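Local coordinates for protein transcriptional regulator ComR (PDB 6HU8) that probably binds DNA and acts as a peptide-pheromone-responsive RNPP-family regulator of competence in streptococci, at residues Leu59-Ser62 with Met63-Leu67; Pro89-Asp93 with Lys94-Lys98; Lys224-Leu227 with Thr228-Lys232. All coordinates share one frame; numbering follows the deposited sequence.

How the interactions relate
All three interactions sit where a loop turns into a helix, and they come in series along the chain. Interaction 1 opens helix 63-67 in the helix-turn-helix region, which probably contacts DNA. Interactions 2 and 3 start helices 94-111 and 226-240, both within the tetratricopeptide range. The centre of interaction 1 lies about 44 Å from that of interaction 2 and about 46 Å from that of interaction 3, on the opposite side of the chain's centre from each. The centres of interactions 2 and 3 are about 27 Å apart. Each joins neighbouring residues at one helix start, and none touches another; the all-helical fold carries the connection between the two regions.

Interaction 1 of 3, residues Leu59-Ser62 with Met63-Leu67; sequences LGKS and MADLL
Met63 starts helix 63-67 directly behind Ser62, the N-cap residue, and the backbone NH of Ser62 is held by Asp65 three residues on, as in one arm of a capping box. This helix start lies in the Cro/C1-type helix-turn-helix region: helix 49-59 has just ended in a Schellman motif at Gly60, and the chain restarts as a helix within a few residues. The side chain of Met63 leaves the cap and packs on Leu49, Ser53 and Ala56 of helix 49-59. Ala64 comes next, its methyl CB 3.7 Å from Ser62 OG, so the hydroxyl rests beside the first turn. Asp65 does most of the gripping. With CG anti to its own carbonyl carbon (chi1 -63°), the carboxylate folds back over the cap, and Ser62 N donates to Asp65 OD2 at 3.1 Å. That bond is nearly straight (166°), although the NH meets the oxygen from well above the carboxylate plane. The other oxygen, OD1, takes a weak bond from Ser62 OG at 3.3 Å, so both ends of the carboxylate are tied to one serine. Lys61 crosses Asp65 at about a right angle and touches OD2 with its CD at 3.7 Å; its NZ stays 4.9 Å from Asp65 OD2, where the opposite charges may still attract mildly. Ser62 O in turn receives Asp65 N at 2.9 Å and, more distantly, Leu66 N, both weak bonds that begin the helical pattern. Leu66 is buried, and the end of its side chain comes back toward Leu59. The latter also packs on Glu14 and Met20, and the two leucines touch through single methyl groups, Leu59 CD1 standing 4.2 Å from Leu66 CD2.

Interaction 2 of 3, residues Pro89-Asp93 with Lys94-Lys98; sequences PTYGD and KERVK
Two torsions set up this helix start: Asp93 places CG opposite its backbone N (chi1 177°), bringing the carboxylate over the NH groups of the first turn, and Arg96 bends at chi3 (77°) to swing its guanidinium back to Pro89. Asp93 OD1 then accepts from Arg96 N at 2.9 Å through the lone pair facing away from OD2, and more weakly from Glu95 N at 2.8 Å. A single carboxylate oxygen thus serves two backbone NH groups at a helix end, where its negative charge is probably welcome. Val97 N completes the turn with a bond to Asp93 O. This is N-capping of helix 94-111, in the tetratricopeptide region of ComR. Leading into it is a type I' beta turn from Thr90 to Asp93, closed by Asp93 N to Thr90 O; Gly92 supplies one of its positive phi angles. Arg96 reaches across the turn to Pro89 O, with NE at 2.7 Å and NH2 at 3.0 Å, the second bond weak. The oxygen lies at the guanidinium edge, in its plane, while NE sits above the plane of the carbonyl. Tyr91 approaches from a face instead: its CE2 edge stands over the middle of the guanidinium, 3.8 Å from Arg96 CZ, with the two planes 73° apart. Tyr91 also touches Ser244 and Tyr245 of a loop far along the chain. Beside the polar contacts, Thr90 CB meets Val97 CG2 at 3.8 Å, and Thr90 CG2 lies 3.9 Å from Arg96 CB.

Interaction 3 of 3, residues Lys224-Leu227 with Thr228-Lys232; sequences KDFL and TVIDK
Leu227, Thr228 and Ile230 carry most of this contact, in the opening turns of helix 226-240. Leu227 works mainly through its backbone: its carbonyl oxygen accepts Asp231 N at 2.9 Å, with the donor tilted from the carbonyl plane. The carboxylate of Asp231 curls back toward the same oxygen, Asp231 OD2 coming within 3.1 Å of Leu227 O. Both are acceptors, so this approach is not a bond and is probably mildly unfavourable. The Leu227 side chain packs on Glu253 and Tyr256 of helix 246-261, and its CD2 brushes Ile230 CG1 at 4.3 Å. Thr228 lies beside Asp225, the N-cap residue, and the two side chains point the same way. Thr228 OG1 and Asp225 CG are both anti to their own carbonyl carbons (chi1 -64° and -65°), which leaves Thr228 OG1 3.9 Å from Asp225 OD1. The carboxylate of Asp225 makes no capping bond. The backbone carbonyl of Asp225 opens the helical bonding, receiving Val229 N at 3.0 Å and, weakly, Thr228 N. Ile230 is buried. Its NH binds Phe226 O in the carbonyl plane, the ordinary helical link four residues back, while its side chain slants against the phenyl ring, CG1 and CD1 both lying 3.7 Å from Phe226 CE1. The ring continues into a stack on Tyr256, and Ile230 itself reaches Val249 and Glu253. Val229 turns to Ile213 and Leu192, so apolar residues of this turn meet different neighbouring helices. Through Phe226, Val229 and Ile230, helix 226-240 packs against helices 200-219 and 246-261, consistent with the helix-on-helix stacking of the ComR tetratricopeptide domain.

Interaction 1 of 3, residues Leu59-Ser62 with Met63-Leu67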
loop_
_atom_site.group_PDB
_atom_site.type_symbol
_atom_site.label_atom_id
_atom_site.label_comp_id
_atom_site.label_asym_id
_atom_site.label_seq_id
_atom_site.Cartn_x
_atom_site.Cartn_y
_atom_site.Cartn_z
ATOM N N LEU A 59 -25.876 14.397 -5.036
ATOM C CA LEU A 59 -26.901 14.744 -6.033
ATOM C C LEU A 59 -28.322 14.374 -5.611
ATOM O O LEU A 59 -29.261 14.618 -6.356
ATOM C CB LEU A 59 -26.590 14.072 -7.371
ATOM C CG LEU A 59 -25.300 14.534 -8.056
ATOM C CD1 LEU A 59 -25.020 13.692 -9.294
ATOM C CD2 LEU A 59 -25.298 16.062 -8.369
ATOM N N GLY A 60 -28.472 13.780 -4.429
ATOM C CA GLY A 60 -29.784 13.441 -3.902
ATOM C C GLY A 60 -30.443 12.310 -4.679
ATOM O O GLY A 60 -31.665 12.233 -4.754
ATOM N N LYS A 61 -29.616 11.449 -5.269
ATOM C CA LYS A 61 -30.079 10.319 -6.081
ATOM C C LYS A 61 -29.734 8.990 -5.425
ATOM O O LYS A 61 -28.913 8.934 -4.498
ATOM C CB LYS A 61 -29.450 10.381 -7.474
ATOM C CG LYS A 61 -29.799 11.641 -8.231
ATOM C CD LYS A 61 -31.285 11.649 -8.567
ATOM C CE LYS A 61 -31.645 12.736 -9.542
ATOM N NZ LYS A 61 -33.091 12.654 -9.860
ATOM N N SER A 62 -30.336 7.905 -5.898
ATOM C CA SER A 62 -29.821 6.595 -5.492
ATOM C C SER A 62 -28.822 6.159 -6.553
ATOM O O SER A 62 -28.874 6.636 -7.688
ATOM C CB SER A 62 -30.936 5.563 -5.329
ATOM O OG SER A 62 -31.173 4.877 -6.546
ATOM N N MET A 63 -27.922 5.255 -6.199
ATOM C CA MET A 63 -26.869 4.871 -7.122
ATOM C C MET A 63 -27.432 4.198 -8.342
ATOM O O MET A 63 -26.926 4.396 -9.435
ATOM C CB MET A 63 -25.862 3.964 -6.436
ATOM C CG MET A 63 -24.791 4.750 -5.681
ATOM S SD MET A 63 -23.628 3.634 -4.884
ATOM C CE MET A 63 -24.492 3.247 -3.346
ATOM N N ALA A 64 -28.465 3.382 -8.145
ATOM C CA ALA A 64 -29.197 2.795 -9.257
ATOM C C ALA A 64 -29.646 3.863 -10.274
ATOM O O ALA A 64 -29.597 3.628 -11.486
ATOM C CB ALA A 64 -30.384 2.019 -8.736
ATOM N N ASP A 65 -30.057 5.038 -9.787
ATOM C CA ASP A 65 -30.468 6.141 -10.678
ATOM C C ASP A 65 -29.346 6.527 -11.630
ATOM O O ASP A 65 -29.556 6.683 -12.826
ATOM C CB ASP A 65 -30.875 7.403 -9.894
ATOM C CG ASP A 65 -32.096 7.191 -9.007
ATOM O OD1 ASP A 65 -32.763 6.142 -9.151
ATOM O OD2 ASP A 65 -32.388 8.093 -8.169
ATOM N N LEU A 66 -28.150 6.712 -11.083
ATOM C CA LEU A 66 -27.026 7.201 -11.868
ATOM C C LEU A 66 -26.536 6.139 -12.840
ATOM O O LEU A 66 -25.889 6.441 -13.843
ATOM C CB LEU A 66 -25.876 7.624 -10.954
ATOM C CG LEU A 66 -26.075 8.906 -10.157
ATOM C CD1 LEU A 66 -24.851 9.165 -9.312
ATOM C CD2 LEU A 66 -26.372 10.092 -11.079
ATOM N N LEU A 67 -26.811 4.883 -12.527
ATOM C CA LEU A 67 -26.300 3.805 -13.360
ATOM C C LEU A 67 -27.229 3.471 -14.522
ATOM O O LEU A 67 -26.766 2.965 -15.542
ATOM C CB LEU A 67 -26.059 2.545 -12.528
ATOM C CG LEU A 67 -24.975 2.608 -11.459
ATOM C CD1 LEU A 67 -25.028 1.330 -10.606
ATOM C CD2 LEU A 67 -23.623 2.786 -12.130
#

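Interaction 2 of 3, residues Pro89-Asp93 with Lys94-Lys98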
loop_
_atom_site.group_PDB
_atom_site.type_symbol
_atom_site.label_atom_id
_atom_site.label_comp_id
_atom_site.label_asym_id
_atom_site.label_seq_id
_atom_site.Cartn_x
_atom_site.Cartn_y
_atom_site.Cartn_z
ATOM N N PRO A 89 4.537 -13.760 -1.204
ATOM C CA PRO A 89 5.799 -13.098 -0.842
ATOM C C PRO A 89 6.903 -13.371 -1.864
ATOM O O PRO A 89 6.843 -14.375 -2.575
ATOM C CB PRO A 89 6.141 -13.721 0.512
ATOM C CG PRO A 89 5.629 -15.130 0.378
ATOM C CD PRO A 89 4.385 -15.055 -0.515
ATOM N N THR A 90 7.891 -12.486 -1.950
ATOM C CA THR A 90 8.993 -12.698 -2.881
ATOM C C THR A 90 10.325 -12.834 -2.155
ATOM O O THR A 90 11.239 -13.496 -2.650
ATOM C CB THR A 90 9.109 -11.554 -3.896
ATOM O OG1 THR A 90 9.156 -10.304 -3.195
ATOM C CG2 THR A 90 7.921 -11.559 -4.851
ATOM N N TYR A 91 10.433 -12.183 -0.995
ATOM C CA TYR A 91 11.661 -12.167 -0.190
ATOM C C TYR A 91 12.839 -11.534 -0.931
ATOM O O TYR A 91 13.984 -11.639 -0.488
ATOM C CB TYR A 91 12.054 -13.584 0.255
ATOM C CG TYR A 91 10.952 -14.341 0.946
ATOM C CD1 TYR A 91 10.596 -14.043 2.257
ATOM C CD2 TYR A 91 10.266 -15.360 0.289
ATOM C CE1 TYR A 91 9.577 -14.739 2.893
ATOM C CE2 TYR A 91 9.253 -16.056 0.911
ATOM C CZ TYR A 91 8.910 -15.746 2.212
ATOM O OH TYR A 91 7.893 -16.443 2.830
ATOM N N GLY A 92 12.560 -10.883 -2.055
ATOM C CA GLY A 92 13.612 -10.329 -2.887
ATOM C C GLY A 92 14.105 -11.323 -3.928
ATOM O O GLY A 92 14.880 -10.968 -4.825
ATOM N N ASP A 93 13.664 -12.575 -3.809
ATOM C CA ASP A 93 14.023 -13.584 -4.791
ATOM C C ASP A 93 13.463 -13.212 -6.159
ATOM O O ASP A 93 12.252 -13.046 -6.329
ATOM C CB ASP A 93 13.511 -14.956 -4.377
ATOM C CG ASP A 93 13.796 -16.015 -5.420
ATOM O OD1 ASP A 93 13.121 -16.020 -6.476
ATOM O OD2 ASP A 93 14.703 -16.844 -5.183
ATOM N N LYS A 94 14.344 -13.118 -7.143
ATOM C CA LYS A 94 13.966 -12.564 -8.435
ATOM C C LYS A 94 13.136 -13.514 -9.307
ATOM O O LYS A 94 12.494 -13.072 -10.262
ATOM C CB LYS A 94 15.229 -12.101 -9.166
ATOM C CG LYS A 94 15.884 -10.913 -8.454
ATOM C CD LYS A 94 17.340 -10.697 -8.839
ATOM C CE LYS A 94 17.934 -9.560 -8.014
ATOM N NZ LYS A 94 19.025 -8.826 -8.718
ATOM N N GLU A 95 13.110 -14.800 -8.974
ATOM C CA GLU A 95 12.216 -15.715 -9.687
ATOM C C GLU A 95 10.779 -15.600 -9.150
ATOM O O GLU A 95 9.799 -15.775 -9.888
ATOM C CB GLU A 95 12.714 -17.161 -9.587
ATOM C CG GLU A 95 11.650 -18.200 -9.932
ATOM C CD GLU A 95 12.181 -19.324 -10.801
ATOM O OE1 GLU A 95 13.411 -19.549 -10.793
ATOM O OE2 GLU A 95 11.368 -19.971 -11.502
ATOM N N ARG A 96 10.665 -15.298 -7.859
ATOM C CA ARG A 96 9.368 -15.037 -7.240
ATOM C C ARG A 96 8.835 -13.676 -7.695
ATOM O O ARG A 96 7.647 -13.525 -7.974
ATOM C CB ARG A 96 9.471 -15.084 -5.711
ATOM C CG ARG A 96 9.792 -16.463 -5.139
ATOM C CD ARG A 96 9.827 -16.432 -3.613
ATOM N NE ARG A 96 8.486 -16.413 -3.028
ATOM C CZ ARG A 96 7.938 -17.430 -2.364
ATOM N NH1 ARG A 96 8.618 -18.560 -2.184
ATOM N NH2 ARG A 96 6.710 -17.317 -1.868
ATOM N N VAL A 97 9.727 -12.693 -7.762
ATOM C CA VAL A 97 9.374 -11.368 -8.238
ATOM C C VAL A 97 8.762 -11.454 -9.634
ATOM O O VAL A 97 7.737 -10.833 -9.904
ATOM C CB VAL A 97 10.595 -10.434 -8.252
ATOM C CG1 VAL A 97 10.277 -9.141 -9.001
ATOM C CG2 VAL A 97 11.041 -10.135 -6.830
ATOM N N LYS A 98 9.364 -12.259 -10.502
ATOM C CA LYS A 98 8.816 -12.468 -11.836
ATOM C C LYS A 98 7.439 -13.122 -11.775
ATOM O O LYS A 98 6.534 -12.755 -12.525
ATOM C CB LYS A 98 9.753 -13.326 -12.684
ATOM C CG LYS A 98 9.163 -13.718 -14.026
ATOM C CD LYS A 98 9.370 -15.195 -14.299
ATOM C CE LYS A 98 8.657 -15.649 -15.565
ATOM N NZ LYS A 98 7.323 -16.249 -15.276
#

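Interaction 3 of 3, residues Lys224-Leu227 with Thr228-Lys232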
loop_
_atom_site.group_PDB
_atom_site.type_symbol
_atom_site.label_atom_id
_atom_site.label_comp_id
_atom_site.label_asym_id
_atom_site.label_seq_id
_atom_site.Cartn_x
_atom_site.Cartn_y
_atom_site.Cartn_z
ATOM N N LYS A 224 12.564 8.016 17.027
ATOM C CA LYS A 224 11.471 7.985 17.998
ATOM C C LYS A 224 10.476 6.883 17.633
ATOM O O LYS A 224 10.136 6.715 16.463
ATOM C CB LYS A 224 10.761 9.338 18.085
ATOM C CG LYS A 224 10.059 9.784 16.792
ATOM C CD LYS A 224 8.833 10.642 17.095
ATOM C CE LYS A 224 8.384 11.439 15.871
ATOM N NZ LYS A 224 9.387 12.487 15.517
ATOM N N ASP A 225 10.049 6.123 18.643
ATOM C CA ASP A 225 9.106 5.011 18.484
ATOM C C ASP A 225 9.628 3.835 17.639
ATOM O O ASP A 225 8.821 2.998 17.200
ATOM C CB ASP A 225 7.780 5.502 17.873
ATOM C CG ASP A 225 7.036 6.455 18.786
ATOM O OD1 ASP A 225 6.311 5.973 19.687
ATOM O OD2 ASP A 225 7.180 7.684 18.599
ATOM N N PHE A 226 10.944 3.751 17.414
ATOM C CA PHE A 226 11.468 2.693 16.544
ATOM C C PHE A 226 11.109 1.304 17.080
ATOM O O PHE A 226 10.695 0.432 16.314
ATOM C CB PHE A 226 12.993 2.793 16.362
ATOM C CG PHE A 226 13.548 1.798 15.362
ATOM C CD1 PHE A 226 13.922 0.516 15.764
ATOM C CD2 PHE A 226 13.687 2.138 14.026
ATOM C CE1 PHE A 226 14.414 -0.402 14.847
ATOM C CE2 PHE A 226 14.180 1.224 13.100
ATOM C CZ PHE A 226 14.545 -0.049 13.518
ATOM N N LEU A 227 11.249 1.097 18.387
ATOM C CA LEU A 227 10.956 -0.214 18.962
ATOM C C LEU A 227 9.453 -0.460 18.983
ATOM O O LEU A 227 9.005 -1.600 19.045
ATOM C CB LEU A 227 11.543 -0.340 20.368
ATOM C CG LEU A 227 13.068 -0.280 20.455
ATOM C CD1 LEU A 227 13.528 -0.375 21.911
ATOM C CD2 LEU A 227 13.689 -1.393 19.617
ATOM N N THR A 228 8.667 0.607 18.921
ATOM C CA THR A 228 7.221 0.449 18.806
ATOM C C THR A 228 6.883 -0.112 17.418
ATOM O O THR A 228 5.974 -0.942 17.269
ATOM C CB THR A 228 6.482 1.769 19.064
ATOM O OG1 THR A 228 6.715 2.166 20.419
ATOM C CG2 THR A 228 4.990 1.592 18.876
ATOM N N VAL A 229 7.644 0.310 16.413
ATOM C CA VAL A 229 7.495 -0.272 15.084
ATOM C C VAL A 229 7.922 -1.738 15.085
ATOM O O VAL A 229 7.247 -2.584 14.492
ATOM C CB VAL A 229 8.300 0.492 14.026
ATOM C CG1 VAL A 229 8.164 -0.179 12.673
ATOM C CG2 VAL A 229 7.841 1.946 13.951
ATOM N N ILE A 230 9.030 -2.055 15.748
ATOM C CA ILE A 230 9.457 -3.458 15.849
ATOM C C ILE A 230 8.366 -4.295 16.499
ATOM O O ILE A 230 8.060 -5.401 16.052
ATOM C CB ILE A 230 10.775 -3.612 16.660
ATOM C CG1 ILE A 230 11.922 -2.855 15.967
ATOM C CG2 ILE A 230 11.112 -5.101 16.889
ATOM C CD1 ILE A 230 12.257 -3.398 14.576
ATOM N N ASP A 231 7.780 -3.749 17.560
ATOM C CA ASP A 231 6.746 -4.444 18.320
ATOM C C ASP A 231 5.514 -4.757 17.461
ATOM O O ASP A 231 4.907 -5.838 17.561
ATOM C CB ASP A 231 6.354 -3.600 19.534
ATOM C CG ASP A 231 7.363 -3.714 20.672
ATOM O OD1 ASP A 231 8.057 -4.742 20.746
ATOM O OD2 ASP A 231 7.463 -2.780 21.489
ATOM N N LYS A 232 5.151 -3.808 16.609
ATOM C CA LYS A 232 3.984 -3.992 15.760
ATOM C C LYS A 232 4.282 -5.064 14.721
ATOM O O LYS A 232 3.446 -5.937 14.456
ATOM C CB LYS A 232 3.582 -2.681 15.082
ATOM C CG LYS A 232 2.182 -2.731 14.438
ATOM C CD LYS A 232 1.095 -2.470 15.462
ATOM C CE LYS A 232 -0.298 -2.393 14.820
ATOM N NZ LYS A 232 -1.105 -1.316 15.451
#